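Local coordinates for phage tail sheath protein (PDB 3HXL), which probably forms the contractile tail sheath of a phage or phage-like particle, as members of the myovirus tail sheath family do, at residues A[36-41]-A[76-81]; A[49-54]-A[61-66]; A[218-223]-A[231-236]; A[338-343]-A[425-430]. One frame throughout, in Å; residues are numbered along the deposited sequence.

Interaction 1 of 4, residues A[36-41]-A[76-81]; sequences VSMPLI and NEALKR
Val36 and Met38 meet Ala78 in a purely apolar, buried contact near the centre of the chain, where a short helix packs on one face of a β-sheet. Strand 35-40 supplies the first two residues, and the last turn of helix 73-78 supplies the third. The contact is a compact example of helix-on-sheet packing: residues two apart on a strand point to the same side, and Val36 and Met38 together receive a single methyl group. From Val36 the branch that touches is CG1, 4.3 Å from Ala78 CB. Met38, modelled as selenomethionine, arrives from farther along the strand. Its chain runs out with CG anti to the backbone N (chi1 180°) and bends only at the last torsion (chi3 55°), which turns the terminal methyl toward the helix; Met38 CE comes to rest 4.0 Å from Ala78 CB. Ser37 faces the other side of the sheet, where its hydroxyl bonds to Tyr191 and to the carbonyl of Leu86. Around the contact, Leu74 of the same helix also touches Met38, and helix 263-276 adds Ala271 against Val36 and Ala268 against Met38. No hydrogen bond or charge joins the two segments, and each touch is methyl against methyl. Attraction here therefore rests on dispersion and the exclusion of water, and the small alanine is consistent with the close approach of the backbones, Val36 CA lying 7.4 Å from Ala78 CA.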
loop_
_atom_site.group_PDB
_atom_site.type_symbol
_atom_site.label_atom_id
_atom_site.label_comp_id
_atom_site.label_asym_id
_atom_site.label_seq_id
_atom_site.Cartn_x
_atom_site.Cartn_y
_atom_site.Cartn_z
ATOM N N VAL A 36 -0.229 -1.589 -2.641
ATOM C CA VAL A 36 0.292 -0.516 -1.799
ATOM C C VAL A 36 0.023 -0.863 -0.331
ATOM O O VAL A 36 -0.918 -1.594 -0.030
ATOM C CB VAL A 36 -0.384 0.850 -2.141
ATOM C CG1 VAL A 36 -1.864 0.817 -1.773
ATOM C CG2 VAL A 36 0.318 1.989 -1.408
ATOM N N SER A 37 0.866 -0.370 0.578
ATOM C CA SER A 37 0.677 -0.622 2.006
ATOM C C SER A 37 0.854 0.680 2.765
ATOM O O SER A 37 1.681 1.519 2.403
ATOM C CB SER A 37 1.675 -1.648 2.540
ATOM O OG SER A 37 1.465 -1.831 3.936
HETATM N N MSE A 38 0.091 0.843 3.833
HETATM C CA MSE A 38 0.158 2.080 4.585
HETATM C C MSE A 38 -0.151 1.912 6.065
HETATM O O MSE A 38 -1.101 1.231 6.441
HETATM C CB MSE A 38 -0.815 3.072 3.940
HETATM C CG MSE A 38 -0.926 4.446 4.562
HETATM SE SE MSE A 38 -1.922 5.640 3.360
HETATM C CE MSE A 38 -3.533 4.527 3.193
ATOM N N PRO A 39 0.687 2.504 6.929
ATOM C CA PRO A 39 0.460 2.411 8.374
ATOM C C PRO A 39 -0.346 3.648 8.798
ATOM O O PRO A 39 0.059 4.776 8.528
ATOM C CB PRO A 39 1.877 2.401 8.940
ATOM C CG PRO A 39 2.601 3.341 8.018
ATOM C CD PRO A 39 2.055 2.978 6.632
ATOM N N LEU A 40 -1.487 3.441 9.449
ATOM C CA LEU A 40 -2.316 4.568 9.857
ATOM C C LEU A 40 -2.813 4.542 11.286
ATOM O O LEU A 40 -2.955 3.488 11.906
ATOM C CB LEU A 40 -3.557 4.696 8.959
ATOM C CG LEU A 40 -3.405 5.064 7.482
ATOM C CD1 LEU A 40 -4.787 5.224 6.863
ATOM C CD2 LEU A 40 -2.610 6.346 7.348
ATOM N N ILE A 41 -3.090 5.738 11.786
ATOM C CA ILE A 41 -3.640 5.916 13.114
ATOM C C ILE A 41 -5.126 6.094 12.835
ATOM O O ILE A 41 -5.527 7.045 12.170
ATOM C CB ILE A 41 -3.071 7.167 13.774
ATOM C CG1 ILE A 41 -1.576 6.956 14.040
ATOM C CG2 ILE A 41 -3.836 7.472 15.060
ATOM C CD1 ILE A 41 -0.825 8.214 14.391
ATOM N N ASN A 76 -9.061 6.023 0.826
ATOM C CA ASN A 76 -9.738 6.357 -0.420
ATOM C C ASN A 76 -8.700 6.788 -1.464
ATOM O O ASN A 76 -8.702 6.293 -2.589
ATOM C CB ASN A 76 -10.764 7.473 -0.160
ATOM C CG ASN A 76 -11.511 7.899 -1.419
ATOM O OD1 ASN A 76 -11.197 8.926 -2.032
ATOM N ND2 ASN A 76 -12.492 7.106 -1.813
ATOM N N GLU A 77 -7.794 7.683 -1.082
ATOM C CA GLU A 77 -6.774 8.169 -2.006
ATOM C C GLU A 77 -5.811 7.090 -2.500
ATOM O O GLU A 77 -5.484 7.043 -3.683
ATOM C CB GLU A 77 -5.985 9.317 -1.364
ATOM C CG GLU A 77 -6.863 10.497 -0.964
ATOM C CD GLU A 77 -7.719 11.002 -2.121
ATOM O OE1 GLU A 77 -7.155 11.579 -3.076
ATOM O OE2 GLU A 77 -8.953 10.814 -2.076
ATOM N N ALA A 78 -5.357 6.224 -1.598
ATOM C CA ALA A 78 -4.434 5.161 -1.968
ATOM C C ALA A 78 -5.065 4.208 -2.975
ATOM O O ALA A 78 -4.386 3.681 -3.851
ATOM C CB ALA A 78 -4.005 4.379 -0.732
ATOM N N LEU A 79 -6.362 3.982 -2.839
ATOM C CA LEU A 79 -7.040 3.068 -3.740
ATOM C C LEU A 79 -7.546 3.703 -5.032
ATOM O O LEU A 79 -8.270 3.062 -5.792
ATOM C CB LEU A 79 -8.167 2.346 -2.993
ATOM C CG LEU A 79 -7.588 1.280 -2.037
ATOM C CD1 LEU A 79 -8.659 0.753 -1.100
ATOM C CD2 LEU A 79 -6.977 0.145 -2.853
ATOM N N LYS A 80 -7.167 4.954 -5.289
ATOM C CA LYS A 80 -7.575 5.596 -6.535
ATOM C C LYS A 80 -6.804 4.942 -7.679
ATOM O O LYS A 80 -7.343 4.752 -8.769
ATOM C CB LYS A 80 -7.304 7.111 -6.498
ATOM C CG LYS A 80 -8.431 7.907 -5.851
ATOM C CD LYS A 80 -8.134 9.395 -5.739
ATOM C CE LYS A 80 -9.372 10.147 -5.248
ATOM N NZ LYS A 80 -9.122 11.609 -5.054
ATOM N N ARG A 81 -5.551 4.566 -7.427
ATOM C CA ARG A 81 -4.738 3.938 -8.466
ATOM C C ARG A 81 -4.267 2.519 -8.139
ATOM O O ARG A 81 -3.931 1.756 -9.041
ATOM C CB ARG A 81 -3.515 4.808 -8.779
ATOM C CG ARG A 81 -3.827 6.210 -9.310
ATOM C CD ARG A 81 -4.340 6.165 -10.747
ATOM N NE ARG A 81 -4.391 7.488 -11.377
ATOM C CZ ARG A 81 -3.527 7.915 -12.293
ATOM N NH1 ARG A 81 -2.536 7.131 -12.692
ATOM N NH2 ARG A 81 -3.661 9.119 -12.825
#

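Interaction 2 of 4, residues A[49-54]-A[61-66]; sequences KMITIE and PKLGYS
Ile51, Ile53, Lys62 and Leu63 join a strand, across a short connection, to the one-turn helix that follows it, in the region related to the N-terminal part of domain III of the sheath protein Gp18. Strand 51-54 runs antiparallel to strand 84-89 in the mixed central sheet, and after a brief connection helix 60-63 comes back over the face to which Ile51 and Ile53 point. Leu63 is the apolar hub, and its two methyl groups divide the work. CD1 meets Ile53 CD1 at 4.0 Å, the two side chains reaching for each other tip to tip. CD2 lies 4.1 Å from Ile51 CD1, with those two chains set at a slant. Both isoleucines keep CG1 beside the backbone N (chi1 -61° in Ile51 and -58° in Ile53), and with chi2 extended this carries each CD1 to the helix, while CG2 occupies the branch anti to N. In Ile51 that second branch is used as well: CG2 touches Lys62 CD at 3.9 Å as the lysine slides past in the opposite direction. Apolar for most of its length, the extended Lys62 chain borders the buried leucine and isoleucines and delivers its ammonium to the strand backbone. Gly64, with positive phi, ends the helix directly afterwards. At the polar end, Lys62 NZ donates a weak hydrogen bond to Thr52 O (2.9 Å) and a hydrogen bond to a water at 3.1 Å, and Thr52 N gives its hydrogen to the same water oxygen at 2.9 Å.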
loop_
_atom_site.group_PDB
_atom_site.type_symbol
_atom_site.label_atom_id
_atom_site.label_comp_id
_atom_site.label_asym_id
_atom_site.label_seq_id
_atom_site.Cartn_x
_atom_site.Cartn_y
_atom_site.Cartn_z
ATOM N N LYS A 49 -2.640 -5.672 12.977
ATOM C CA LYS A 49 -2.895 -6.836 12.149
ATOM C C LYS A 49 -3.167 -6.322 10.744
ATOM O O LYS A 49 -4.060 -5.503 10.548
ATOM C CB LYS A 49 -4.125 -7.576 12.667
ATOM C CG LYS A 49 -4.247 -8.979 12.132
ATOM C CD LYS A 49 -3.216 -9.878 12.791
ATOM C CE LYS A 49 -3.527 -10.032 14.274
ATOM N NZ LYS A 49 -2.526 -10.883 14.978
HETATM N N MSE A 50 -2.400 -6.801 9.773
HETATM C CA MSE A 50 -2.562 -6.353 8.402
HETATM C C MSE A 50 -3.962 -6.615 7.859
HETATM O O MSE A 50 -4.468 -7.740 7.902
HETATM C CB MSE A 50 -1.527 -7.020 7.502
HETATM C CG MSE A 50 -1.223 -6.217 6.235
HETATM SE SE MSE A 50 -0.342 -4.513 6.561
HETATM C CE MSE A 50 1.427 -5.146 6.928
ATOM N N ILE A 51 -4.574 -5.550 7.351
ATOM C CA ILE A 51 -5.911 -5.599 6.777
ATOM C C ILE A 51 -5.764 -5.460 5.271
ATOM O O ILE A 51 -5.079 -4.561 4.784
ATOM C CB ILE A 51 -6.769 -4.440 7.307
ATOM C CG1 ILE A 51 -6.891 -4.558 8.829
ATOM C CG2 ILE A 51 -8.151 -4.452 6.654
ATOM C CD1 ILE A 51 -7.589 -3.384 9.480
ATOM N N THR A 52 -6.402 -6.357 4.534
ATOM C CA THR A 52 -6.320 -6.330 3.088
ATOM C C THR A 52 -7.620 -5.780 2.520
ATOM O O THR A 52 -8.701 -6.269 2.838
ATOM C CB THR A 52 -6.058 -7.737 2.528
ATOM O OG1 THR A 52 -4.800 -8.211 3.017
ATOM C CG2 THR A 52 -6.024 -7.709 1.007
ATOM N N ILE A 53 -7.504 -4.742 1.701
ATOM C CA ILE A 53 -8.668 -4.120 1.090
ATOM C C ILE A 53 -8.459 -4.025 -0.410
ATOM O O ILE A 53 -7.473 -3.452 -0.875
ATOM C CB ILE A 53 -8.897 -2.705 1.649
ATOM C CG1 ILE A 53 -9.062 -2.776 3.167
ATOM C CG2 ILE A 53 -10.126 -2.075 0.987
ATOM C CD1 ILE A 53 -9.221 -1.440 3.840
ATOM N N GLU A 54 -9.379 -4.609 -1.168
ATOM C CA GLU A 54 -9.292 -4.559 -2.622
ATOM C C GLU A 54 -10.066 -3.319 -3.054
ATOM O O GLU A 54 -11.046 -2.938 -2.416
ATOM C CB GLU A 54 -9.925 -5.808 -3.250
ATOM C CG GLU A 54 -9.396 -7.152 -2.749
ATOM C CD GLU A 54 -7.890 -7.306 -2.885
ATOM O OE1 GLU A 54 -7.342 -6.972 -3.959
ATOM O OE2 GLU A 54 -7.251 -7.777 -1.917
ATOM N N PRO A 61 -17.722 -2.586 7.194
ATOM C CA PRO A 61 -17.626 -3.710 8.135
ATOM C C PRO A 61 -16.305 -3.789 8.900
ATOM O O PRO A 61 -16.295 -3.980 10.117
ATOM C CB PRO A 61 -17.843 -4.927 7.239
ATOM C CG PRO A 61 -18.785 -4.404 6.200
ATOM C CD PRO A 61 -18.167 -3.057 5.869
ATOM N N LYS A 62 -15.194 -3.641 8.184
ATOM C CA LYS A 62 -13.871 -3.715 8.802
ATOM C C LYS A 62 -13.405 -2.443 9.506
ATOM O O LYS A 62 -12.811 -2.509 10.582
ATOM C CB LYS A 62 -12.813 -4.089 7.761
ATOM C CG LYS A 62 -12.843 -5.523 7.270
ATOM C CD LYS A 62 -11.808 -5.705 6.169
ATOM C CE LYS A 62 -11.819 -7.106 5.597
ATOM N NZ LYS A 62 -10.957 -7.190 4.382
ATOM N N LEU A 63 -13.672 -1.288 8.911
ATOM C CA LEU A 63 -13.205 -0.035 9.490
ATOM C C LEU A 63 -14.203 0.822 10.249
ATOM O O LEU A 63 -13.836 1.872 10.772
ATOM C CB LEU A 63 -12.548 0.799 8.399
ATOM C CG LEU A 63 -11.458 0.034 7.650
ATOM C CD1 LEU A 63 -10.840 0.964 6.636
ATOM C CD2 LEU A 63 -10.396 -0.493 8.623
ATOM N N GLY A 64 -15.457 0.388 10.296
ATOM C CA GLY A 64 -16.475 1.130 11.024
ATOM C C GLY A 64 -16.857 2.479 10.441
ATOM O O GLY A 64 -17.631 3.222 11.042
ATOM N N TYR A 65 -16.320 2.794 9.268
ATOM C CA TYR A 65 -16.606 4.057 8.602
ATOM C C TYR A 65 -16.876 3.790 7.131
ATOM O O TYR A 65 -16.568 2.713 6.621
ATOM C CB TYR A 65 -15.410 5.001 8.723
ATOM C CG TYR A 65 -15.245 5.656 10.071
ATOM C CD1 TYR A 65 -16.056 6.726 10.451
ATOM C CD2 TYR A 65 -14.249 5.240 10.951
ATOM C CE1 TYR A 65 -15.872 7.370 11.668
ATOM C CE2 TYR A 65 -14.057 5.876 12.171
ATOM C CZ TYR A 65 -14.867 6.940 12.522
ATOM O OH TYR A 65 -14.655 7.584 13.715
ATOM N N SER A 66 -17.458 4.774 6.455
ATOM C CA SER A 66 -17.743 4.659 5.028
ATOM C C SER A 66 -16.501 5.140 4.279
ATOM O O SER A 66 -15.737 5.943 4.804
ATOM C CB SER A 66 -18.938 5.540 4.654
ATOM O OG SER A 66 -19.079 5.615 3.246
HETATM O O HOH W 1 -8.376 -8.043 5.887
#

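Interaction 3 of 4, residues A[218-223]-A[231-236]; sequences AFAKRL and IQVVLE
Ala220 points its methyl group into the fork of Val233, so that the touch is one methyl against two. Ala220 CB lies 3.9 Å from Val233 CG1 and 4.0 Å from Val233 CG2, nearly equal distances that seat the alanine between the two branches. Val233 offers both because its CG1 is anti to the carbonyl carbon (chi1 -62°) while CG2 stands between the backbone N and that carbon. Ile231 uses its longer arm differently. Its CD1 comes up beside the helix backbone, 4.2 Å from Ala220 CA and 4.4 Å from Ala220 CB, while the preceding carbon, CG1, meets Leu223 CD2 at 4.0 Å; the leucine and isoleucine chains pass at a slant. The isoleucine thus fits between two residues one turn apart on the helix. Helix 210-227 and strand 232-236 are the last two elements of a β-α-β crossover that starts at strand 202-204, a right-handed connection in nearly all proteins, and this contact clamps the helix to the strand it leads into. Both belong to the region classed as the subtilisin-like domain of tail sheath proteins. Leu223 also packs within the helix: its CD1 sits 3.5 Å above one face of the Phe219 ring, offset toward the rim, which joins the aromatic ring to the same apolar layer. On the other side of the strand, Gln232 turns from the helix, and its NE2 donates to the carbonyl of Glu244 and to Asn344 OD1.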
loop_
_atom_site.group_PDB
_atom_site.type_symbol
_atom_site.label_atom_id
_atom_site.label_comp_id
_atom_site.label_asym_id
_atom_site.label_seq_id
_atom_site.Cartn_x
_atom_site.Cartn_y
_atom_site.Cartn_z
ATOM N N ALA A 218 15.909 3.678 5.465
ATOM C CA ALA A 218 16.829 2.579 5.728
ATOM C C ALA A 218 16.144 1.254 5.399
ATOM O O ALA A 218 16.753 0.341 4.833
ATOM C CB ALA A 218 17.276 2.593 7.198
ATOM N N PHE A 219 14.871 1.157 5.766
ATOM C CA PHE A 219 14.071 -0.035 5.514
ATOM C C PHE A 219 14.081 -0.348 4.018
ATOM O O PHE A 219 14.319 -1.486 3.613
ATOM C CB PHE A 219 12.633 0.200 5.989
ATOM C CG PHE A 219 11.706 -0.958 5.744
ATOM C CD1 PHE A 219 11.759 -2.095 6.542
ATOM C CD2 PHE A 219 10.770 -0.906 4.708
ATOM C CE1 PHE A 219 10.894 -3.166 6.317
ATOM C CE2 PHE A 219 9.901 -1.971 4.474
ATOM C CZ PHE A 219 9.960 -3.104 5.279
ATOM N N ALA A 220 13.830 0.670 3.202
ATOM C CA ALA A 220 13.810 0.498 1.752
ATOM C C ALA A 220 15.149 -0.013 1.223
ATOM O O ALA A 220 15.194 -0.927 0.399
ATOM C CB ALA A 220 13.449 1.820 1.079
ATOM N N LYS A 221 16.243 0.575 1.701
ATOM C CA LYS A 221 17.573 0.170 1.248
ATOM C C LYS A 221 17.874 -1.283 1.586
ATOM O O LYS A 221 18.468 -2.010 0.779
ATOM C CB LYS A 221 18.649 1.064 1.875
ATOM C CG LYS A 221 18.623 2.519 1.426
ATOM C CD LYS A 221 19.690 3.334 2.165
ATOM C CE LYS A 221 19.700 4.796 1.733
ATOM N NZ LYS A 221 20.613 5.629 2.581
ATOM N N ARG A 222 17.461 -1.708 2.778
ATOM C CA ARG A 222 17.710 -3.076 3.213
ATOM C C ARG A 222 16.944 -4.082 2.364
ATOM O O ARG A 222 17.520 -5.047 1.853
ATOM C CB ARG A 222 17.339 -3.251 4.691
ATOM C CG ARG A 222 17.641 -4.647 5.223
ATOM C CD ARG A 222 17.600 -4.687 6.745
ATOM N NE ARG A 222 16.303 -4.269 7.283
ATOM C CZ ARG A 222 15.198 -5.006 7.250
ATOM N NH1 ARG A 222 14.076 -4.530 7.769
ATOM N NH2 ARG A 222 15.214 -6.218 6.708
ATOM N N LEU A 223 15.643 -3.873 2.206
ATOM C CA LEU A 223 14.883 -4.808 1.388
ATOM C C LEU A 223 15.393 -4.827 -0.051
ATOM O O LEU A 223 15.690 -5.891 -0.593
ATOM C CB LEU A 223 13.386 -4.473 1.408
ATOM C CG LEU A 223 12.535 -5.199 2.462
ATOM C CD1 LEU A 223 12.946 -4.773 3.872
ATOM C CD2 LEU A 223 11.064 -4.870 2.226
ATOM N N ILE A 231 11.098 -2.764 -3.679
ATOM C CA ILE A 231 9.908 -2.009 -3.304
ATOM C C ILE A 231 10.312 -0.540 -3.168
ATOM O O ILE A 231 11.494 -0.209 -3.254
ATOM C CB ILE A 231 9.345 -2.495 -1.938
ATOM C CG1 ILE A 231 10.421 -2.382 -0.855
ATOM C CG2 ILE A 231 8.886 -3.947 -2.030
ATOM C CD1 ILE A 231 10.390 -1.076 -0.093
ATOM N N GLN A 232 9.335 0.339 -2.972
ATOM C CA GLN A 232 9.619 1.753 -2.768
ATOM C C GLN A 232 8.773 2.298 -1.630
ATOM O O GLN A 232 7.693 1.780 -1.333
ATOM C CB GLN A 232 9.341 2.587 -4.029
ATOM C CG GLN A 232 10.399 2.487 -5.140
ATOM C CD GLN A 232 10.092 3.427 -6.309
ATOM O OE1 GLN A 232 9.044 3.314 -6.951
ATOM N NE2 GLN A 232 11.005 4.357 -6.585
ATOM N N VAL A 233 9.288 3.339 -0.988
ATOM C CA VAL A 233 8.589 4.014 0.088
ATOM C C VAL A 233 8.381 5.447 -0.382
ATOM O O VAL A 233 9.268 6.041 -1.001
ATOM C CB VAL A 233 9.420 4.038 1.405
ATOM C CG1 VAL A 233 9.672 2.622 1.886
ATOM C CG2 VAL A 233 10.722 4.775 1.184
ATOM N N VAL A 234 7.196 5.978 -0.103
ATOM C CA VAL A 234 6.832 7.334 -0.486
ATOM C C VAL A 234 6.683 8.182 0.771
ATOM O O VAL A 234 5.791 7.955 1.594
ATOM C CB VAL A 234 5.499 7.359 -1.261
ATOM C CG1 VAL A 234 5.152 8.790 -1.656
ATOM C CG2 VAL A 234 5.611 6.470 -2.502
ATOM N N LEU A 235 7.573 9.158 0.902
ATOM C CA LEU A 235 7.597 10.043 2.054
ATOM C C LEU A 235 7.261 11.470 1.675
ATOM O O LEU A 235 7.154 11.808 0.492
ATOM C CB LEU A 235 8.986 10.025 2.698
ATOM C CG LEU A 235 9.630 8.659 2.900
ATOM C CD1 LEU A 235 11.032 8.843 3.476
ATOM C CD2 LEU A 235 8.777 7.820 3.829
ATOM N N GLU A 236 7.106 12.295 2.710
ATOM C CA GLU A 236 6.784 13.715 2.580
ATOM C C GLU A 236 8.014 14.563 2.864
ATOM O O GLU A 236 8.625 14.423 3.917
ATOM C CB GLU A 236 5.701 14.096 3.597
ATOM C CG GLU A 236 5.322 15.559 3.584
ATOM C CD GLU A 236 5.957 16.388 4.704
ATOM O OE1 GLU A 236 5.750 17.608 4.673
ATOM O OE2 GLU A 236 6.639 15.849 5.607
#

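Interaction 4 of 4, residues A[338-343]-A[425-430]; sequences GKQFAK and VDSIEK
Lys343 and Asp426 carry opposite charges and lie alongside each other, yet the lysine bonds to the aspartate backbone instead of its carboxylate. The two side chains slide past one another in opposite directions, which leaves Lys343 NZ 5.0 Å from Asp426 OD2 while the same NZ donates to Asp426 O at 3.3 Å. That bond is long and approaches from well above the carbonyl plane, 57° out of it. The carboxylate instead lies near the aliphatic part of the lysine, although Asp426 is poorly ordered and its exact placing is uncertain. Attraction between the charges probably still adds to the contact at this range. Asp426 is also the centre of an inverse gamma turn, closed by a weak bond from Ser427 N to Val425 O. The second polar link is shorter and nearly straight: Gln340 NE2 donates to Glu429 OE2 at 3.0 Å, with an angle of 162° at the hydrogen. The acceptor lies in the amide plane, but the amide and carboxylate planes stand 77° apart, and the oxygen is met from above its own plane. Between these links Ser427 OG packs 3.5 Å from Gln340 CB, and its position is fixed by a hydrogen bond to Glu429 O at 3.1 Å. The whole is a polar contact between two loops of the C-terminal domain of the tail sheath family, where a short 3-10 segment, 339-342, followed directly by Lys343 at the N-cap position of helix 344-364, is tied to the connection between strands 415-422 and 431-438.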
loop_
_atom_site.group_PDB
_atom_site.type_symbol
_atom_site.label_atom_id
_atom_site.label_comp_id
_atom_site.label_asym_id
_atom_site.label_seq_id
_atom_site.Cartn_x
_atom_site.Cartn_y
_atom_site.Cartn_z
ATOM N N GLY A 338 23.458 6.040 -13.082
ATOM C CA GLY A 338 23.180 7.316 -13.715
ATOM C C GLY A 338 21.838 7.950 -13.415
ATOM O O GLY A 338 21.046 7.430 -12.628
ATOM N N LYS A 339 21.586 9.080 -14.065
ATOM C CA LYS A 339 20.349 9.827 -13.870
ATOM C C LYS A 339 19.087 9.036 -14.220
ATOM O O LYS A 339 18.000 9.341 -13.721
ATOM C CB LYS A 339 20.383 11.126 -14.685
ATOM C CG LYS A 339 20.509 10.917 -16.180
ATOM C CD LYS A 339 20.324 12.214 -16.946
ATOM C CE LYS A 339 20.352 11.965 -18.446
ATOM N NZ LYS A 339 20.069 13.204 -19.222
ATOM N N GLN A 340 19.225 8.024 -15.073
ATOM C CA GLN A 340 18.075 7.213 -15.453
ATOM C C GLN A 340 17.447 6.543 -14.231
ATOM O O GLN A 340 16.236 6.320 -14.192
ATOM C CB GLN A 340 18.474 6.150 -16.491
ATOM C CG GLN A 340 19.645 5.267 -16.094
ATOM C CD GLN A 340 20.992 5.815 -16.561
ATOM O OE1 GLN A 340 21.305 6.993 -16.363
ATOM N NE2 GLN A 340 21.797 4.952 -17.180
ATOM N N PHE A 341 18.262 6.227 -13.227
ATOM C CA PHE A 341 17.748 5.591 -12.017
ATOM C C PHE A 341 16.821 6.480 -11.187
ATOM O O PHE A 341 16.143 6.001 -10.274
ATOM C CB PHE A 341 18.898 5.085 -11.135
ATOM C CG PHE A 341 19.550 3.831 -11.656
ATOM C CD1 PHE A 341 20.527 3.893 -12.639
ATOM C CD2 PHE A 341 19.155 2.583 -11.185
ATOM C CE1 PHE A 341 21.103 2.726 -13.154
ATOM C CE2 PHE A 341 19.725 1.412 -11.695
ATOM C CZ PHE A 341 20.698 1.488 -12.678
ATOM N N ALA A 342 16.784 7.768 -11.505
ATOM C CA ALA A 342 15.926 8.703 -10.781
ATOM C C ALA A 342 14.488 8.653 -11.296
ATOM O O ALA A 342 13.571 9.160 -10.649
ATOM C CB ALA A 342 16.473 10.125 -10.913
ATOM N N LYS A 343 14.297 8.043 -12.464
ATOM C CA LYS A 343 12.971 7.934 -13.072
ATOM C C LYS A 343 12.249 6.707 -12.534
ATOM O O LYS A 343 12.748 5.586 -12.630
ATOM C CB LYS A 343 13.102 7.853 -14.596
ATOM C CG LYS A 343 13.801 9.075 -15.206
ATOM C CD LYS A 343 13.995 8.958 -16.718
ATOM C CE LYS A 343 14.739 10.177 -17.272
ATOM N NZ LYS A 343 14.993 10.085 -18.741
ATOM N N VAL A 425 12.694 2.375 -22.218
ATOM C CA VAL A 425 12.184 3.339 -23.189
ATOM C C VAL A 425 12.492 4.783 -22.808
ATOM O O VAL A 425 12.819 5.606 -23.665
ATOM C CB VAL A 425 10.665 3.198 -23.365
ATOM C CG1 VAL A 425 10.351 1.922 -24.114
ATOM C CG2 VAL A 425 9.986 3.197 -22.004
ATOM N N ASP A 426 12.387 5.092 -21.522
ATOM C CA ASP A 426 12.663 6.447 -21.057
ATOM C C ASP A 426 14.117 6.567 -20.618
ATOM O O ASP A 426 14.411 6.951 -19.486
ATOM C CB ASP A 426 11.715 6.815 -19.907
ATOM C CG ASP A 426 11.822 5.864 -18.728
ATOM O OD1 ASP A 426 11.772 4.631 -18.940
ATOM O OD2 ASP A 426 11.943 6.354 -17.587
ATOM N N SER A 427 15.025 6.240 -21.530
ATOM C CA SER A 427 16.452 6.295 -21.249
ATOM C C SER A 427 17.235 6.068 -22.541
ATOM O O SER A 427 17.007 5.088 -23.247
ATOM C CB SER A 427 16.816 5.221 -20.219
ATOM O OG SER A 427 18.194 5.252 -19.892
ATOM N N ILE A 428 18.151 6.978 -22.854
ATOM C CA ILE A 428 18.953 6.854 -24.067
ATOM C C ILE A 428 20.280 6.164 -23.774
ATOM O O ILE A 428 21.250 6.313 -24.516
ATOM C CB ILE A 428 19.242 8.234 -24.709
ATOM C CG1 ILE A 428 20.101 9.092 -23.775
ATOM C CG2 ILE A 428 17.930 8.929 -25.049
ATOM C CD1 ILE A 428 19.421 9.502 -22.481
ATOM N N GLU A 429 20.310 5.405 -22.686
ATOM C CA GLU A 429 21.509 4.689 -22.287
ATOM C C GLU A 429 21.128 3.281 -21.827
ATOM O O GLU A 429 20.192 3.109 -21.045
ATOM C CB GLU A 429 22.206 5.456 -21.165
ATOM C CG GLU A 429 23.510 4.851 -20.698
ATOM C CD GLU A 429 24.256 5.764 -19.745
ATOM O OE1 GLU A 429 24.668 6.864 -20.178
ATOM O OE2 GLU A 429 24.427 5.389 -18.565
ATOM N N LYS A 430 21.853 2.282 -22.326
ATOM C CA LYS A 430 21.597 0.882 -21.989
ATOM C C LYS A 430 21.949 0.597 -20.536
ATOM O O LYS A 430 22.807 1.259 -19.958
ATOM C CB LYS A 430 22.432 -0.048 -22.879
ATOM C CG LYS A 430 22.762 0.510 -24.256
ATOM C CD LYS A 430 23.514 -0.503 -25.120
ATOM C CE LYS A 430 24.861 -0.898 -24.520
ATOM N NZ LYS A 430 25.575 -1.866 -25.398
#

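From the N terminus, strand 35-40 opens the loop that interaction 1 closes at helix 73-78. Interaction 2 is nested within that loop, and the two touch where Leu79 CD1 packs on Ile53 CG2, so that neighbouring helical pieces share one sheet face. Interactions 3 and 4 then follow in series, without crossing. Residues 218-223 and 231-236 close a short loop on the same mixed sheet, in the part classed as subtilisin-like, their centre about 16 Å from that of interaction 1. Interaction 4 spans the longest stretch of chain and joins two loops within the C-terminal domain; its nearest atoms are about 6 Å from interaction 3, without contact.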